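Local coordinates for lipoprotein (Colwellia psychrerythraea, PDB 3O0Y) that is of unknown function but, as a putative lipoprotein of the DUF885 family in the Peptidase_MA clan, may be related to metallopeptidases and may bind lipid, at residues Ile305-Ile308 and Gly309-Glu312. Residues are numbered along the deposited sequence; the frame is centred on the assembly and turned at random.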
loop_
_atom_site.group_PDB
_atom_site.type_symbol
_atom_site.label_atom_id
_atom_site.label_comp_id
_atom_site.label_asym_id
_atom_site.label_seq_id
_atom_site.Cartn_x
_atom_site.Cartn_y
_atom_site.Cartn_z
ATOM N N ILE A 305 2.179 13.911 17.405
ATOM C CA ILE A 305 1.507 13.518 16.166
ATOM C C ILE A 305 -0.016 13.632 16.351
ATOM O O ILE A 305 -0.716 14.143 15.499
ATOM C CB ILE A 305 1.938 12.106 15.705
ATOM C CG1 ILE A 305 3.441 12.130 15.376
ATOM C CG2 ILE A 305 1.089 11.661 14.446
ATOM C CD1 ILE A 305 4.078 10.755 15.215
ATOM N N HIS A 306 -0.507 13.146 17.489
ATOM C CA HIS A 306 -1.946 13.278 17.839
ATOM C C HIS A 306 -2.403 14.690 17.786
ATOM O O HIS A 306 -3.421 14.998 17.205
ATOM C CB HIS A 306 -2.161 12.649 19.246
ATOM C CG HIS A 306 -3.584 12.288 19.563
ATOM N ND1 HIS A 306 -4.396 13.073 20.363
ATOM C CD2 HIS A 306 -4.327 11.216 19.216
ATOM C CE1 HIS A 306 -5.589 12.489 20.482
ATOM N NE2 HIS A 306 -5.556 11.343 19.824
ATOM N N GLN A 307 -1.593 15.605 18.345
ATOM C CA GLN A 307 -1.939 17.023 18.345
ATOM C C GLN A 307 -1.889 17.640 16.977
ATOM O O GLN A 307 -2.747 18.480 16.664
ATOM C CB GLN A 307 -1.011 17.820 19.277
ATOM C CG GLN A 307 -1.413 19.225 19.531
ATOM C CD GLN A 307 -2.754 19.314 20.252
ATOM O OE1 GLN A 307 -2.943 18.660 21.275
ATOM N NE2 GLN A 307 -3.727 19.974 19.648
ATOM N N ILE A 308 -0.951 17.213 16.136
ATOM C CA ILE A 308 -0.926 17.699 14.778
ATOM C C ILE A 308 -2.221 17.244 14.084
ATOM O O ILE A 308 -2.862 18.028 13.357
ATOM C CB ILE A 308 0.274 17.162 14.003
ATOM C CG1 ILE A 308 1.581 17.779 14.546
ATOM C CG2 ILE A 308 0.053 17.397 12.504
ATOM C CD1 ILE A 308 2.823 16.997 13.996
ATOM N N GLY A 309 -2.631 16.006 14.334
ATOM C CA GLY A 309 -3.914 15.525 13.850
ATOM C C GLY A 309 -5.103 16.373 14.296
ATOM O O GLY A 309 -5.942 16.786 13.485
ATOM N N LEU A 310 -5.206 16.646 15.558
ATOM C CA LEU A 310 -6.281 17.468 16.067
ATOM C C LEU A 310 -6.281 18.842 15.438
ATOM O O LEU A 310 -7.382 19.340 15.079
ATOM C CB LEU A 310 -6.204 17.602 17.594
ATOM C CG LEU A 310 -6.505 16.264 18.362
ATOM C CD1 LEU A 310 -6.155 16.440 19.834
ATOM C CD2 LEU A 310 -7.957 15.805 18.178
ATOM N N ASP A 311 -5.114 19.490 15.300
ATOM C CA ASP A 311 -5.076 20.803 14.688
ATOM C C ASP A 311 -5.457 20.785 13.239
ATOM O O ASP A 311 -6.102 21.703 12.775
ATOM C CB ASP A 311 -3.709 21.480 14.830
ATOM C CG ASP A 311 -3.291 21.636 16.344
ATOM O OD1 ASP A 311 -4.188 21.685 17.220
ATOM O OD2 ASP A 311 -2.059 21.754 16.616
ATOM N N GLU A 312 -5.026 19.754 12.531
ATOM C CA GLU A 312 -5.407 19.643 11.096
ATOM C C GLU A 312 -6.921 19.388 10.898
ATOM O O GLU A 312 -7.538 19.915 9.976
ATOM C CB GLU A 312 -4.597 18.562 10.396
ATOM C CG GLU A 312 -3.178 18.997 10.123
ATOM C CD GLU A 312 -3.134 20.085 9.001
ATOM O OE1 GLU A 312 -3.377 19.696 7.842
ATOM O OE2 GLU A 312 -3.025 21.304 9.316
#
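Q307 and D311, one turn apart on the exposed side of a helix, are joined by a side-chain hydrogen bond from NE2 of Q307 to OD1 of D311, 3.0 Å long and moderately bent at 150°. The carboxylate oxygen lies in the plane of the amide, whereas the amide nitrogen sits above the carboxylate plane, the two flat groups being turned 43° against each other. CG of Q307 lies opposite the backbone N (chi1 -170°) and the chain then folds at chi2, which brings NE2 over to the D311 carboxylate one turn on. Both residues are exposed, and an amide N-H donor four residues before a carboxylate acceptor suits an i to i+4 pair on the outer face.

The backbone follows the i to i+4 pattern of an alpha-helix, here the early turns of helix 302-326 in a mainly helical chain. G309 N bonds I305 O, L310 N bonds H306 O, D311 N bonds Q307 O and E312 N bonds I308 O, each at 2.9 Å. G309 is buried, at a point where a CB would lie close against H306 O.

Among the nonpolar contacts, CD1 of L310 lies obliquely against the H306 ring, which also touches V509 and T512 of helix 491-515. I305 and I308 both pack on L300, and I308 also reaches L561 of helix 555-574, where branched aliphatic chains suit the interface. OE1 of E312 forms salt bridges with R315 and with K557 of helix 555-574.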